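Local coordinates for protein type II secretion ATPase XpsE (Xanthomonas campestris, PDB 2D28) that belongs to the type II secretion ATPases of bacteria and is represented here by its N-terminal domain, at residues E12-E16 with R17-K21; L86-R89 with F90-F94. The protein carries 1 engineered substitution. All coordinates share one frame; numbering follows the deposited sequence.

Contact 1: residues E12-E16 with R17-K21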
# COMPACT_ATOMS: atom_id res chain seq x y z
N GLU A 12 -6.98 12.80 7.92
CA GLU A 12 -7.78 13.20 9.05
C GLU A 12 -7.66 12.21 10.22
O GLU A 12 -7.58 12.59 11.38
CB GLU A 12 -9.25 13.32 8.62
CG GLU A 12 -10.18 13.23 9.82
CD GLU A 12 -11.65 13.06 9.44
OE1 GLU A 12 -12.09 11.91 9.14
OE2 GLU A 12 -12.35 14.10 9.43
N ALA A 13 -7.65 10.91 9.92
CA ALA A 13 -7.50 9.92 10.93
C ALA A 13 -6.07 9.90 11.55
O ALA A 13 -5.92 9.65 12.74
CB ALA A 13 -7.84 8.53 10.39
N LEU A 14 -5.03 10.15 10.75
CA LEU A 14 -3.69 10.35 11.29
C LEU A 14 -3.64 11.47 12.38
O LEU A 14 -3.07 11.25 13.48
CB LEU A 14 -2.70 10.70 10.18
CG LEU A 14 -2.28 9.46 9.37
CD1 LEU A 14 -1.59 9.93 8.14
CD2 LEU A 14 -1.39 8.46 10.18
N LEU A 15 -4.25 12.58 12.09
CA LEU A 15 -4.32 13.70 13.07
C LEU A 15 -5.08 13.34 14.31
O LEU A 15 -4.58 13.49 15.40
CB LEU A 15 -4.97 14.91 12.46
CG LEU A 15 -4.13 15.58 11.39
CD1 LEU A 15 -5.15 16.48 10.71
CD2 LEU A 15 -2.99 16.41 11.96
N GLU A 16 -6.26 12.77 14.12
CA GLU A 16 -7.15 12.48 15.23
C GLU A 16 -6.55 11.42 16.14
O GLU A 16 -6.69 11.48 17.34
CB GLU A 16 -8.48 12.03 14.65
CG GLU A 16 -9.06 10.77 15.33
CD GLU A 16 -9.82 11.18 16.52
OE1 GLU A 16 -10.22 12.36 16.50
OE2 GLU A 16 -9.99 10.39 17.45
N ARG A 17 -5.86 10.46 15.56
CA ARG A 17 -5.14 9.42 16.34
C ARG A 17 -3.81 9.87 16.91
O ARG A 17 -3.09 9.09 17.61
CB ARG A 17 -4.94 8.18 15.47
CG ARG A 17 -6.25 7.48 15.06
CD ARG A 17 -6.85 6.72 16.20
NE ARG A 17 -7.53 7.63 17.10
CZ ARG A 17 -8.05 7.26 18.27
NH1 ARG A 17 -8.72 8.15 19.01
NH2 ARG A 17 -7.92 6.01 18.69
N ARG A 18 -3.45 11.10 16.60
CA ARG A 18 -2.20 11.69 16.97
C ARG A 18 -0.97 10.95 16.45
O ARG A 18 0.09 10.91 17.08
CB ARG A 18 -2.15 11.83 18.47
CG ARG A 18 -3.31 12.71 18.94
CD ARG A 18 -3.63 12.44 20.35
NE ARG A 18 -2.49 12.82 21.15
CZ ARG A 18 -2.05 12.16 22.23
NH1 ARG A 18 -2.67 11.06 22.70
NH2 ARG A 18 -0.98 12.62 22.87
N ARG A 19 -1.11 10.40 15.26
CA ARG A 19 0.01 9.76 14.54
C ARG A 19 0.71 10.73 13.61
O ARG A 19 1.62 10.35 12.86
CB ARG A 19 -0.55 8.60 13.73
CG ARG A 19 -1.27 7.53 14.55
CD ARG A 19 -2.05 6.49 13.74
NE ARG A 19 -2.85 5.62 14.61
CZ ARG A 19 -3.91 4.90 14.20
NH1 ARG A 19 -4.36 4.98 12.99
NH2 ARG A 19 -4.56 4.16 15.03
N LEU A 20 0.20 11.98 13.61
CA LEU A 20 0.69 13.07 12.76
C LEU A 20 0.39 14.38 13.51
O LEU A 20 -0.74 14.57 13.99
CB LEU A 20 -0.06 13.09 11.42
CG LEU A 20 0.17 14.31 10.48
CD1 LEU A 20 1.58 14.31 9.98
CD2 LEU A 20 -0.77 14.27 9.29
N LYS A 21 1.37 15.28 13.57
CA LYS A 21 1.19 16.59 14.20
C LYS A 21 0.72 17.59 13.21
O LYS A 21 1.19 17.61 12.05
CB LYS A 21 2.54 17.14 14.73
CG LYS A 21 3.35 16.22 15.57
CD LYS A 21 4.45 17.04 16.26
CE LYS A 21 5.73 16.27 16.48
NZ LYS A 21 6.94 17.12 16.17
O HOH W 1 -2.54 14.96 16.10
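Arg18 and Arg19 turn their backbone N-H groups back onto Leu15 and Leu14, and this reversal, with positive phi at Arg18, closes helix 6-16 in a Schellman motif. Arg19 N reaches Leu14 O at 2.8 Å with a C=O...donor angle of 159°, whereas Arg18 N meets Leu15 O at 2.9 Å from above the carbonyl plane. A water also donates to Leu15 O and to Leu20 O, tying the last turn to the emerging loop.

The turn brings Leu20 back against the helix. Its CG stands anti to the backbone N, and its CB lies 3.8 Å from Leu14 CB while CD2 of Leu15 approaches Leu20 CG. Leu40, Leu43 and Val49 continue this apolar patch beyond the turn. Crossing Arg19 at about a right angle, Leu14 places CD2 3.7 Å from Arg19 CB. The extended Arg19 chain carries its guanidinium to helix 51-62, where Thr57 and Glu60 hold it.

With chi1 near -64°, Arg17 places its CG over the centre of the Arg19 guanidinium; bends at chi2 and chi3 then carry its own guanidinium alongside the Glu16 carboxylate. In the resulting salt bridge the two planes are nearly parallel (4°) but offset, and Arg17 NH1 meets Glu16 OE2 on its anti side, somewhat out of the carboxylate plane, at 3.0 Å.

Contact 2: residues L86-R89 with F90-F94; sequences LSLR and FLKQF
Ser87 and Phe90 meet where helix 88-94 begins: Ser87 OG accepts from Phe90 N at 3.1 Å. With chi1 at 58°, OG sits between its own backbone N and carbonyl carbon, turned back toward the first helical turn. Ser87 O receives Leu91 N, and Lys92 N and Gln93 N continue the helical pattern by bonding to Leu88 O and Arg89 O.

Arg89 can be followed outward along this turn. Its CB and CG pass beside the Phe90 backbone N; a bend at chi3 (61°) then curls the chain along the helix, so that NE is still 3.9 Å from Phe90 N. One face of the guanidinium consequently lies over Phe90 CA. At the tip, NH1 donates to Gln93 OE1 at 2.6 Å, with the oxygen in the guanidinium plane, and NH2 adds a weak bond to the same OE1. One amide oxygen thus takes both terminal nitrogens, although the amide and guanidinium planes are turned 53° apart.

Leu88 rests its branch point against the lysine chain, CG lying 3.7 Å from Lys92 CE, and the Lys92 ammonium goes on to a salt bridge with Glu145 of helix 137-147. On the inner side, Leu86 CD2 approaches one face of the Phe90 ring, 4.0 Å from Phe90 CE2. Phe94 CD2 sits over the centre of the opposite face. The other methyl, Leu86 CD1, lies 4.0 Å from Leu91 CD2. Apolar contact between the residue before the N-cap and the fourth residue after it, spanning a capping serine, is the hydrophobic staple of a helix N-terminus.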
# COMPACT_ATOMS: atom_id res chain seq x y z
N LEU A 86 2.61 -7.85 -14.60
CA LEU A 86 3.31 -7.10 -13.56
C LEU A 86 4.80 -7.37 -13.65
O LEU A 86 5.26 -8.47 -13.36
CB LEU A 86 2.81 -7.48 -12.14
CG LEU A 86 1.29 -7.33 -11.88
CD1 LEU A 86 0.96 -7.55 -10.43
CD2 LEU A 86 0.78 -5.97 -12.35
N SER A 87 5.55 -6.35 -14.02
CA SER A 87 6.99 -6.50 -14.09
C SER A 87 7.52 -6.34 -12.68
O SER A 87 6.85 -5.76 -11.78
CB SER A 87 7.63 -5.43 -14.97
OG SER A 87 7.32 -4.16 -14.51
N LEU A 88 8.74 -6.85 -12.48
CA LEU A 88 9.41 -6.65 -11.19
C LEU A 88 9.51 -5.18 -10.87
O LEU A 88 9.23 -4.76 -9.76
CB LEU A 88 10.76 -7.35 -11.16
CG LEU A 88 11.60 -7.12 -9.89
CD1 LEU A 88 10.86 -7.69 -8.64
CD2 LEU A 88 12.97 -7.74 -10.05
N ARG A 89 9.84 -4.36 -11.90
CA ARG A 89 9.95 -2.93 -11.73
C ARG A 89 8.64 -2.30 -11.23
O ARG A 89 8.67 -1.47 -10.39
CB ARG A 89 10.30 -2.26 -13.09
CG ARG A 89 10.62 -0.76 -12.98
CD ARG A 89 10.32 0.01 -14.25
NE ARG A 89 8.89 -0.10 -14.53
CZ ARG A 89 7.95 0.68 -14.04
NH1 ARG A 89 8.28 1.72 -13.27
NH2 ARG A 89 6.65 0.44 -14.33
N PHE A 90 7.53 -2.65 -11.84
CA PHE A 90 6.21 -2.17 -11.44
C PHE A 90 5.98 -2.47 -9.94
O PHE A 90 5.56 -1.61 -9.19
CB PHE A 90 5.12 -2.89 -12.29
CG PHE A 90 3.75 -2.45 -12.00
CD1 PHE A 90 3.10 -1.51 -12.83
CD2 PHE A 90 3.05 -2.96 -10.91
CE1 PHE A 90 1.81 -1.07 -12.55
CE2 PHE A 90 1.73 -2.50 -10.60
CZ PHE A 90 1.13 -1.54 -11.42
N LEU A 91 6.19 -3.70 -9.53
CA LEU A 91 6.09 -4.04 -8.09
C LEU A 91 6.87 -3.09 -7.18
O LEU A 91 6.33 -2.57 -6.16
CB LEU A 91 6.53 -5.48 -7.85
CG LEU A 91 5.80 -6.56 -8.65
CD1 LEU A 91 6.31 -7.93 -8.18
CD2 LEU A 91 4.31 -6.46 -8.61
N LYS A 92 8.13 -2.84 -7.57
CA LYS A 92 8.99 -1.95 -6.81
C LYS A 92 8.53 -0.51 -6.85
O LYS A 92 8.50 0.16 -5.80
CB LYS A 92 10.47 -2.08 -7.17
CG LYS A 92 11.04 -3.40 -6.97
CD LYS A 92 12.56 -3.46 -7.44
CE LYS A 92 13.03 -4.83 -7.30
NZ LYS A 92 14.24 -4.95 -6.43
N GLN A 93 8.14 0.00 -8.01
CA GLN A 93 7.67 1.36 -8.08
C GLN A 93 6.41 1.58 -7.27
O GLN A 93 6.24 2.65 -6.65
CB GLN A 93 7.33 1.74 -9.56
CG GLN A 93 6.78 3.08 -9.66
CD GLN A 93 6.08 3.39 -11.00
OE1 GLN A 93 6.25 2.65 -11.98
NE2 GLN A 93 5.33 4.46 -11.03
N PHE A 94 5.48 0.64 -7.33
CA PHE A 94 4.17 0.87 -6.65
C PHE A 94 4.12 0.32 -5.21
O PHE A 94 3.10 0.57 -4.45
CB PHE A 94 3.06 0.30 -7.54
CG PHE A 94 2.79 1.18 -8.76
CD1 PHE A 94 2.05 2.39 -8.63
CD2 PHE A 94 3.35 0.87 -9.96
CE1 PHE A 94 1.85 3.19 -9.76
CE2 PHE A 94 3.19 1.73 -11.09
CZ PHE A 94 2.42 2.87 -10.97

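The two contacts illustrate opposite ends of helices. Contact 1 closes helix 6-16 and leads into helix 22-27, within the helical part that also includes helices 39-45 and 51-62; contact 2, later in the chain, opens helix 88-94 in the MshEN family region. They lie on opposite sides of the chain's centre, about 30 Å between centres and about 16 Å between nearest atoms, and do not touch. Helix 88-94 packs against helices 116-126 and 137-147 and beside strand 96-102, an outermost strand of the three-stranded mixed sheet. The chain thus ends one helix and begins another in different parts of the fold.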